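Local coordinates for protein ATP-dependent helicase FUN30 (Saccharomyces cerevisiae S288c, PDB 5GN1) that uses ATP hydrolysis to remodel nucleosomes in DNA repair and heterochromatin organisation, this chain being the C-terminal part of its Snf2-type ATPase domain, at residues 105-109 against 210-214. Residues are numbered along the deposited sequence; the frame is centred on the assembly and turned at random.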
ATOM      1  N   MET A 105      -9.663  -4.100   5.782  1.00 23.22           N
ATOM      2  CA  MET A 105      -8.447  -4.158   4.982  1.00 20.31           C
ATOM      3  C   MET A 105      -8.697  -3.652   3.570  1.00 20.99           C
ATOM      4  O   MET A 105      -7.888  -2.896   3.019  1.00 18.31           O
ATOM      5  CB  MET A 105      -7.907  -5.589   4.945  1.00 20.72           C
ATOM      6  CG  MET A 105      -6.734  -5.726   4.004  1.00 31.23           C
ATOM      7  SD  MET A 105      -5.315  -4.835   4.679  1.00 42.98           S
ATOM      8  CE  MET A 105      -4.589  -6.180   5.623  1.00 48.30           C
ATOM      9  N   ALA A 106      -9.814  -4.061   2.971  1.00 19.17           N
ATOM     10  CA  ALA A 106     -10.153  -3.611   1.627  1.00 22.09           C
ATOM     11  C   ALA A 106     -10.378  -2.101   1.584  1.00 20.25           C
ATOM     12  O   ALA A 106      -9.974  -1.440   0.620  1.00 19.86           O
ATOM     13  CB  ALA A 106     -11.390  -4.358   1.128  1.00 23.45           C
ATOM     14  N   LEU A 107     -11.032  -1.533   2.607  1.00 20.68           N
ATOM     15  CA  LEU A 107     -11.214  -0.081   2.635  1.00 20.58           C
ATOM     16  C   LEU A 107      -9.871   0.634   2.732  1.00 19.22           C
ATOM     17  O   LEU A 107      -9.667   1.675   2.095  1.00 18.68           O
ATOM     18  CB  LEU A 107     -12.117   0.339   3.798  1.00 21.75           C
ATOM     19  CG  LEU A 107     -13.578  -0.138   3.793  1.00 21.58           C
ATOM     20  CD1 LEU A 107     -14.250   0.215   5.103  1.00 20.50           C
ATOM     21  CD2 LEU A 107     -14.354   0.430   2.620  1.00 25.30           C
ATOM     22  N   ARG A 108      -8.955   0.103   3.545  1.00 18.66           N
ATOM     23  CA  ARG A 108      -7.625   0.701   3.651  1.00 20.53           C
ATOM     24  C   ARG A 108      -6.926   0.714   2.297  1.00 21.67           C
ATOM     25  O   ARG A 108      -6.382   1.739   1.880  1.00 22.04           O
ATOM     26  CB  ARG A 108      -6.800  -0.047   4.704  1.00 21.64           C
ATOM     27  CG  ARG A 108      -7.360   0.131   6.119  1.00 22.38           C
ATOM     28  CD  ARG A 108      -6.571  -0.650   7.169  1.00 28.11           C
ATOM     29  NE  ARG A 108      -5.159  -0.279   7.183  1.00 26.04           N
ATOM     30  CZ  ARG A 108      -4.220  -0.964   7.831  1.00 35.05           C
ATOM     31  NH1 ARG A 108      -4.547  -2.046   8.523  1.00 31.95           N
ATOM     32  NH2 ARG A 108      -2.949  -0.579   7.776  1.00 34.57           N
ATOM     33  N   LYS A 109      -6.944  -0.423   1.591  1.00 17.62           N
ATOM     34  CA  LYS A 109      -6.300  -0.500   0.282  1.00 19.51           C
ATOM     35  C   LYS A 109      -6.950   0.433  -0.732  1.00 18.87           C
ATOM     36  O   LYS A 109      -6.261   1.040  -1.560  1.00 17.59           O
ATOM     37  CB  LYS A 109      -6.333  -1.946  -0.221  1.00 22.96           C
ATOM     38  CG  LYS A 109      -5.422  -2.857   0.571  1.00 23.48           C
ATOM     39  CD  LYS A 109      -5.631  -4.319   0.177  1.00 28.53           C
ATOM     40  CE  LYS A 109      -4.522  -5.189   0.752  1.00 34.20           C
ATOM     41  NZ  LYS A 109      -4.775  -6.617   0.414  1.00 35.66           N
ATOM     42  N   LEU A 210       3.186   0.377   5.116  1.00 22.54           N
ATOM     43  CA  LEU A 210       2.919  -0.904   5.758  1.00 28.18           C
ATOM     44  C   LEU A 210       2.646  -2.010   4.754  1.00 25.98           C
ATOM     45  O   LEU A 210       2.523  -3.172   5.155  1.00 24.53           O
ATOM     46  CB  LEU A 210       1.731  -0.789   6.723  1.00 22.87           C
ATOM     47  CG  LEU A 210       2.064  -0.241   8.115  1.00 28.51           C
ATOM     48  CD1 LEU A 210       0.799   0.034   8.912  1.00 33.49           C
ATOM     49  CD2 LEU A 210       2.966  -1.207   8.869  1.00 26.45           C
ATOM     50  N   PHE A 211       2.570  -1.681   3.467  1.00 21.51           N
ATOM     51  CA  PHE A 211       2.166  -2.617   2.423  1.00 22.75           C
ATOM     52  C   PHE A 211       3.311  -2.764   1.435  1.00 19.73           C
ATOM     53  O   PHE A 211       3.683  -1.789   0.770  1.00 17.62           O
ATOM     54  CB  PHE A 211       0.911  -2.120   1.694  1.00 22.45           C
ATOM     55  CG  PHE A 211      -0.319  -2.062   2.550  1.00 27.14           C
ATOM     56  CD1 PHE A 211      -0.641  -0.912   3.258  1.00 24.31           C
ATOM     57  CD2 PHE A 211      -1.177  -3.156   2.630  1.00 30.28           C
ATOM     58  CE1 PHE A 211      -1.791  -0.859   4.049  1.00 28.52           C
ATOM     59  CE2 PHE A 211      -2.331  -3.111   3.407  1.00 33.64           C
ATOM     60  CZ  PHE A 211      -2.638  -1.963   4.120  1.00 34.84           C
ATOM     61  N   THR A 212       3.861  -3.976   1.322  1.00 20.07           N
ATOM     62  CA  THR A 212       4.864  -4.210   0.283  1.00 21.91           C
ATOM     63  C   THR A 212       4.280  -4.050  -1.111  1.00 20.29           C
ATOM     64  O   THR A 212       4.993  -3.642  -2.037  1.00 18.54           O
ATOM     65  CB  THR A 212       5.492  -5.600   0.431  1.00 29.01           C
ATOM     66  OG1 THR A 212       4.462  -6.583   0.571  1.00 31.45           O
ATOM     67  CG2 THR A 212       6.413  -5.640   1.645  1.00 33.98           C
ATOM     68  N   GLN A 213       2.983  -4.351  -1.283  1.00 20.66           N
ATOM     69  CA  GLN A 213       2.324  -4.123  -2.570  1.00 19.09           C
ATOM     70  C   GLN A 213       2.347  -2.651  -2.965  1.00 18.92           C
ATOM     71  O   GLN A 213       2.441  -2.315  -4.157  1.00 17.48           O
ATOM     72  CB  GLN A 213       0.879  -4.604  -2.514  1.00 22.44           C
ATOM     73  CG  GLN A 213       0.661  -6.097  -2.406  1.00 27.12           C
ATOM     74  CD  GLN A 213      -0.812  -6.407  -2.153  1.00 33.43           C
ATOM     75  OE1 GLN A 213      -1.359  -6.074  -1.096  1.00 37.85           O
ATOM     76  NE2 GLN A 213      -1.458  -7.027  -3.125  1.00 32.94           N
ATOM     77  N   VAL A 214       2.210  -1.759  -1.985  1.00 15.43           N
ATOM     78  CA  VAL A 214       2.342  -0.333  -2.270  1.00 16.10           C
ATOM     79  C   VAL A 214       3.769   0.006  -2.689  1.00 14.83           C
ATOM     80  O   VAL A 214       3.975   0.773  -3.633  1.00 16.83           O
ATOM     81  CB  VAL A 214       1.877   0.501  -1.062  1.00 16.28           C
ATOM     82  CG1 VAL A 214       2.342   1.969  -1.184  1.00 20.13           C
ATOM     83  CG2 VAL A 214       0.351   0.422  -0.919  1.00 19.56           C
TER
HETATM   84  O   HOH W   1      -4.215  -6.263  -2.205  1.00 30.04           O
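The phenyl ring of Phe211 takes Met105 SD at its edge, and its CZ lies over one face of the Arg108 guanidinium. Met105 SD lies in the ring plane, 3.7 Å from Phe211 CE2 and 5.0 Å from the ring centroid, a Met-aromatic contact of the edge-on kind. Phe211 CZ is offset toward the rim of the guanidinium, with Arg108 NH2 3.9 Å away; the two planes stand 68° apart, far from parallel. At the guanidinium's own edge comes Leu210 CD1, 4.0 Å from Arg108 NH2. Lys109 runs obliquely past the ring, its CE 4.0 Å from Phe211 CE2. With CG anti to the carbonyl carbon (chi1 -65°), Phe211 reaches from the N-cap position of helix 212-224 toward helix 100-110. Beside the ring, a water bridges the two segments, accepting from Lys109 NZ at 2.7 Å and from Gln213 NE2 at 3.0 Å. Were Phe211 replaced by an alanine, the loss of the ring is likely to open a gap between the two helices, with Met105 SD losing its aromatic partner and one face of the Arg108 guanidinium losing its cover. The contact thus ties the helix that follows strand 205-209 of the RecA-like parallel sheet to helix 100-110. No direct hydrogen bond joins the segments: an aromatic side chain packs against a sulfur, the guanidinium of Arg108 and the CE methylene of Lys109, while Lys109 NZ turns to the water and Arg108 NH2 has a weak, long ion pair with Asp341.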